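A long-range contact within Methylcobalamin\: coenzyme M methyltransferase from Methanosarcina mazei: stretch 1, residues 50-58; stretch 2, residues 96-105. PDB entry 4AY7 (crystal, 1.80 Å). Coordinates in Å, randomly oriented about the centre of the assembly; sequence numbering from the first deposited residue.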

ATOM      1  N   ALA A  50      17.421  13.155   1.233  1.00 29.49           N
ATOM      2  CA  ALA A  50      16.819  12.263   0.198  1.00 29.61           C
ATOM      3  C   ALA A  50      15.465  12.838  -0.180  1.00 29.26           C
ATOM      4  O   ALA A  50      14.421  12.207   0.122  1.00 29.84           O
ATOM      5  N   PRO A  51      15.460  14.023  -0.819  1.00 29.02           N
ATOM      6  CA  PRO A  51      14.166  14.593  -1.218  1.00 28.71           C
ATOM      7  C   PRO A  51      13.498  13.836  -2.388  1.00 28.21           C
ATOM      8  O   PRO A  51      14.177  13.251  -3.209  1.00 28.27           O
ATOM      9  N   TRP A  52      12.185  13.952  -2.467  1.00 26.59           N
ATOM     10  CA  TRP A  52      11.478  13.750  -3.728  1.00 25.51           C
ATOM     11  C   TRP A  52      11.812  14.941  -4.582  1.00 26.14           C
ATOM     12  O   TRP A  52      11.992  16.071  -4.078  1.00 26.84           O
ATOM     13  N   PRO A  53      11.861  14.747  -5.907  1.00 25.68           N
ATOM     14  CA  PRO A  53      11.638  13.528  -6.663  1.00 24.89           C
ATOM     15  C   PRO A  53      12.811  12.583  -6.780  1.00 25.11           C
ATOM     16  O   PRO A  53      12.613  11.446  -7.201  1.00 25.19           O
ATOM     17  N   GLU A  54      14.007  13.013  -6.422  1.00 25.72           N
ATOM     18  CA  GLU A  54      15.174  12.180  -6.561  1.00 27.51           C
ATOM     19  C   GLU A  54      15.126  10.896  -5.838  1.00 26.74           C
ATOM     20  O   GLU A  54      15.710   9.910  -6.328  1.00 27.67           O
ATOM     21  N   ALA A  55      14.482  10.880  -4.662  1.00 25.19           N
ATOM     22  CA  ALA A  55      14.217   9.636  -3.917  1.00 24.46           C
ATOM     23  C   ALA A  55      13.306   8.647  -4.697  1.00 23.66           C
ATOM     24  O   ALA A  55      13.155   7.513  -4.231  1.00 24.01           O
ATOM     25  N   HIS A  56      12.647   9.092  -5.767  1.00 22.63           N
ATOM     26  CA  HIS A  56      11.879   8.174  -6.613  1.00 21.75           C
ATOM     27  C   HIS A  56      12.736   7.507  -7.655  1.00 22.37           C
ATOM     28  O   HIS A  56      12.390   6.462  -8.184  1.00 22.21           O
ATOM     29  N   THR A  57      13.862   8.097  -8.003  1.00 23.74           N
ATOM     30  CA  THR A  57      14.634   7.697  -9.199  1.00 24.76           C
ATOM     31  C   THR A  57      16.026   7.111  -8.872  1.00 25.72           C
ATOM     32  O   THR A  57      16.677   6.513  -9.721  1.00 25.43           O
ATOM     33  N   ASN A  58      16.515   7.310  -7.663  1.00 24.70           N
ATOM     34  CA  ASN A  58      17.852   6.859  -7.296  1.00 25.03           C
ATOM     35  C   ASN A  58      17.686   5.804  -6.189  1.00 24.76           C
ATOM     36  O   ASN A  58      17.173   6.157  -5.124  1.00 24.23           O
ATOM     37  N   ASN A  96       4.097  12.458 -14.339  1.00 19.81           N
ATOM     38  CA  ASN A  96       4.592  13.765 -13.863  1.00 20.20           C
ATOM     39  C   ASN A  96       5.267  13.455 -12.525  1.00 20.08           C
ATOM     40  O   ASN A  96       4.618  13.028 -11.637  1.00 19.05           O
ATOM     41  N   MET A  97       6.596  13.589 -12.412  1.00 20.75           N
ATOM     42  CA  MET A  97       7.287  13.082 -11.221  1.00 21.04           C
ATOM     43  C   MET A  97       7.068  13.950  -9.949  1.00 21.21           C
ATOM     44  O   MET A  97       7.497  13.591  -8.836  1.00 21.06           O
ATOM     45  N   GLY A  98       6.464  15.113 -10.094  1.00 21.93           N
ATOM     46  CA  GLY A  98       6.035  15.871  -8.905  1.00 22.43           C
ATOM     47  C   GLY A  98       7.192  16.579  -8.244  1.00 23.42           C
ATOM     48  O   GLY A  98       8.180  16.911  -8.869  1.00 23.92           O
ATOM     49  N   THR A  99       7.019  16.894  -6.977  1.00 24.04           N
ATOM     50  CA  THR A  99       7.900  17.802  -6.236  1.00 26.08           C
ATOM     51  C   THR A  99       8.115  17.242  -4.853  1.00 27.46           C
ATOM     52  O   THR A  99       7.589  16.163  -4.437  1.00 25.40           O
ATOM     53  N   LYS A 100       8.898  18.015  -4.089  1.00 28.81           N
ATOM     54  CA  LYS A 100       9.181  17.631  -2.766  1.00 31.77           C
ATOM     55  C   LYS A 100       7.933  17.231  -1.945  1.00 30.59           C
ATOM     56  O   LYS A 100       8.012  16.339  -1.102  1.00 32.74           O
ATOM     57  N   ASN A 101       6.768  17.830  -2.153  1.00 31.31           N
ATOM     58  CA  ASN A 101       5.612  17.331  -1.393  1.00 34.64           C
ATOM     59  C   ASN A 101       4.376  16.892  -2.225  1.00 34.41           C
ATOM     60  O   ASN A 101       3.302  16.719  -1.677  1.00 34.80           O
ATOM     61  N   ARG A 102       4.555  16.681  -3.536  1.00 32.12           N
ATOM     62  CA  ARG A 102       3.473  16.353  -4.435  1.00 30.45           C
ATOM     63  C   ARG A 102       3.960  15.045  -5.094  1.00 26.70           C
ATOM     64  O   ARG A 102       4.994  15.073  -5.745  1.00 24.88           O
ATOM     65  N   GLN A 103       3.242  13.954  -4.863  1.00 24.20           N
ATOM     66  CA  GLN A 103       3.658  12.607  -5.313  1.00 24.37           C
ATOM     67  C   GLN A 103       3.610  12.549  -6.848  1.00 21.52           C
ATOM     68  O   GLN A 103       2.860  13.269  -7.432  1.00 21.49           O
ATOM     69  N   PRO A 104       4.329  11.641  -7.456  1.00 20.43           N
ATOM     70  CA  PRO A 104       4.135  11.394  -8.886  1.00 20.30           C
ATOM     71  C   PRO A 104       2.708  11.048  -9.250  1.00 19.63           C
ATOM     72  O   PRO A 104       2.039  10.396  -8.489  1.00 18.54           O
ATOM     73  N   SER A 105       2.282  11.396 -10.443  1.00 19.54           N
ATOM     74  CA  SER A 105       0.948  11.119 -10.912  1.00 19.79           C
ATOM     75  C   SER A 105       0.993  10.766 -12.406  1.00 19.71           C
ATOM     76  O   SER A 105       1.860  11.283 -13.138  1.00 18.86           O
TER

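No direct hydrogen bond joins the two stretches; side chains pack against a looping backbone, with one water between them. Asn96 stays out of the contact, but its OD1 accepts a hydrogen bond from Gly98 N (3.0 Å), bracing the start of the loop. Met97 points toward stretch 1 with all three chi angles m, which brings its CE to 3.5 Å from His56 CB and 3.9 Å from Thr57 CG2 (chi1 p); its CB lies 4.4 Å from Pro53 CB, an apolar contact. Gly98 has phi 78°, which favours glycine, and a CB here would clash with Arg102 O. Thr99 (chi1 p), its CA-to-CB bond pointing away, opens a type I turn ending at Arg102; its OG1 accepts from Asn101 N (3.3 Å), while its O lies at the edge of the Trp52 ring system, 3.5 Å from Trp52 CB. Lys100, t throughout, also points away overall, yet its CG comes within 4.4 Å of Pro51 CB, its CA makes a CH contact to Trp52 O (3.5 Å), and its NZ is bonded elsewhere in the structure. Trp52 (chi1 m, chi2 -7°) points toward the turn and loses the most surface: its CE3 is 3.5 Å from Lys100 O, a buried carbonyl without a polar partner. The CA-to-CB bonds of Asn101 and Arg102 point away. Gln103 (m, t), whose CA-to-CB bond points sideways, sets its CG 3.5 Å from Trp52 CH2. Pro104 lays its CG over one face of the His56 ring, 3.7 Å from the centroid, a CH-pi contact. His56 (chi1 m, chi2 -55°) also reaches the water: His56 NE2 lies 2.5 Å from the O of water 1. Met97 O (2.8 Å) and Arg102 O (3.0 Å) are both within hydrogen-bonding reach of that water O as acceptors, though it has more acceptors in reach than protons, linking the imidazole to the loop backbone. Ser105 lies beyond the contact.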

ATOM      1  CB  ALA A  50      16.657  10.856   0.735  1.00 26.89           C
ATOM      2  CB  PRO A  51      14.536  15.983  -1.668  1.00 29.64           C
ATOM      3  CG  PRO A  51      15.896  15.810  -2.269  1.00 29.83           C
ATOM      4  CD  PRO A  51      16.576  14.848  -1.313  1.00 30.33           C
ATOM      5  CB  TRP A  52       9.971  13.764  -3.521  1.00 24.04           C
ATOM      6  CG  TRP A  52       9.376  12.669  -2.640  1.00 23.05           C
ATOM      7  CD1 TRP A  52      10.021  11.551  -2.079  1.00 22.36           C
ATOM      8  CD2 TRP A  52       7.985  12.561  -2.231  1.00 22.52           C
ATOM      9  NE1 TRP A  52       9.130  10.780  -1.385  1.00 22.51           N
ATOM     10  CE2 TRP A  52       7.887  11.345  -1.406  1.00 21.72           C
ATOM     11  CE3 TRP A  52       6.850  13.345  -2.410  1.00 22.41           C
ATOM     12  CZ2 TRP A  52       6.739  10.968  -0.818  1.00 21.58           C
ATOM     13  CZ3 TRP A  52       5.670  12.943  -1.782  1.00 22.75           C
ATOM     14  CH2 TRP A  52       5.599  11.741  -1.059  1.00 21.79           C
ATOM     15  CB  PRO A  53      11.295  14.048  -8.065  1.00 24.57           C
ATOM     16  CG  PRO A  53      11.941  15.344  -8.148  1.00 25.94           C
ATOM     17  CD  PRO A  53      11.830  15.937  -6.771  1.00 25.91           C
ATOM     18  CB  GLU A  54      16.442  12.908  -6.085  1.00 31.37           C
ATOM     19  CG  GLU A  54      16.810  14.100  -6.973  1.00 35.31           C
ATOM     20  CD  GLU A  54      16.384  15.434  -6.322  1.00 39.99           C
ATOM     21  OE1 GLU A  54      15.189  15.552  -5.833  1.00 39.04           O
ATOM     22  OE2 GLU A  54      17.264  16.346  -6.262  1.00 41.96           O
ATOM     23  CB  ALA A  55      13.621   9.876  -2.527  1.00 23.96           C
ATOM     24  CB  HIS A  56      10.734   8.874  -7.291  1.00 21.12           C
ATOM     25  CG  HIS A  56       9.816   9.696  -6.398  1.00 20.10           C
ATOM     26  ND1 HIS A  56       9.168   9.214  -5.289  1.00 20.08           N
ATOM     27  CD2 HIS A  56       9.321  10.971  -6.613  1.00 20.05           C
ATOM     28  CE1 HIS A  56       8.328  10.139  -4.825  1.00 19.38           C
ATOM     29  NE2 HIS A  56       8.469  11.258  -5.618  1.00 20.28           N
ATOM     30  CB  THR A  57      14.774   8.904 -10.161  1.00 26.46           C
ATOM     31  OG1 THR A  57      15.506  10.004  -9.539  1.00 26.06           O
ATOM     32  CG2 THR A  57      13.400   9.483 -10.525  1.00 26.21           C
ATOM     33  CB  ASN A  58      18.550   8.067  -6.703  1.00 26.72           C
ATOM     34  CG  ASN A  58      19.991   7.798  -6.248  1.00 28.87           C
ATOM     35  OD1 ASN A  58      20.297   6.860  -5.544  1.00 30.02           O
ATOM     36  ND2 ASN A  58      20.881   8.709  -6.628  1.00 31.60           N
ATOM     37  CB  ASN A  96       3.437  14.771 -13.742  1.00 20.88           C
ATOM     38  CG  ASN A  96       3.910  16.147 -13.198  1.00 21.85           C
ATOM     39  OD1 ASN A  96       4.732  16.199 -12.262  1.00 22.81           O
ATOM     40  ND2 ASN A  96       3.453  17.226 -13.781  1.00 21.52           N
ATOM     41  CB  MET A  97       8.770  12.975 -11.506  1.00 21.99           C
ATOM     42  CG  MET A  97       9.161  11.819 -12.444  1.00 23.00           C
ATOM     43  SD  MET A  97       8.530  10.197 -11.913  1.00 25.25           S
ATOM     44  CE  MET A  97       9.503   9.968 -10.433  1.00 25.17           C
ATOM     45  CB  THR A  99       7.216  19.164  -5.995  1.00 27.19           C
ATOM     46  OG1 THR A  99       6.075  18.944  -5.139  1.00 28.30           O
ATOM     47  CG2 THR A  99       6.789  19.828  -7.302  1.00 27.80           C
ATOM     48  CB  LYS A 100       9.977  18.730  -2.046  1.00 34.43           C
ATOM     49  CG  LYS A 100      10.845  18.179  -0.935  1.00 35.28           C
ATOM     50  CD  LYS A 100      11.509  19.339  -0.230  1.00 36.47           C
ATOM     51  CE  LYS A 100      12.270  18.849   0.949  1.00 37.00           C
ATOM     52  NZ  LYS A 100      12.945  20.030   1.572  1.00 37.77           N
ATOM     53  CB  ASN A 101       5.243  18.311  -0.296  1.00 39.35           C
ATOM     54  CG  ASN A 101       4.722  19.585  -0.825  1.00 41.64           C
ATOM     55  OD1 ASN A 101       5.337  20.203  -1.691  1.00 48.99           O
ATOM     56  ND2 ASN A 101       3.588  20.018  -0.303  1.00 46.26           N
ATOM     57  CB  ARG A 102       3.367  17.459  -5.482  1.00 35.37           C
ATOM     58  CG  ARG A 102       2.028  17.660  -6.172  1.00 41.67           C
ATOM     59  CD  ARG A 102       2.009  18.953  -6.999  1.00 46.54           C
ATOM     60  NE  ARG A 102       2.756  18.688  -8.224  1.00 50.53           N
ATOM     61  CZ  ARG A 102       3.420  19.573  -8.970  1.00 55.17           C
ATOM     62  NH1 ARG A 102       3.454  20.888  -8.662  1.00 57.42           N
ATOM     63  NH2 ARG A 102       4.096  19.110 -10.029  1.00 48.16           N
ATOM     64  CB  GLN A 103       2.713  11.494  -4.774  1.00 25.89           C
ATOM     65  CG  GLN A 103       2.999  11.207  -3.368  1.00 30.51           C
ATOM     66  CD  GLN A 103       2.106  10.127  -2.797  1.00 35.30           C
ATOM     67  OE1 GLN A 103       0.876  10.313  -2.685  1.00 38.73           O
ATOM     68  NE2 GLN A 103       2.720   8.996  -2.420  1.00 38.36           N
ATOM     69  CB  PRO A 104       5.072  10.184  -9.146  1.00 20.56           C
ATOM     70  CG  PRO A 104       6.194  10.391  -8.136  1.00 20.66           C
ATOM     71  CD  PRO A 104       5.467  10.871  -6.930  1.00 20.89           C
ATOM     72  CB  SER A 105       0.057  12.339 -10.730  1.00 20.49           C
ATOM     73  OG  SER A 105       0.652  13.427 -11.339  1.00 22.37           O
TER
HETATM   74  O   HOH W   1       7.569  13.610  -6.017  1.00 19.50           O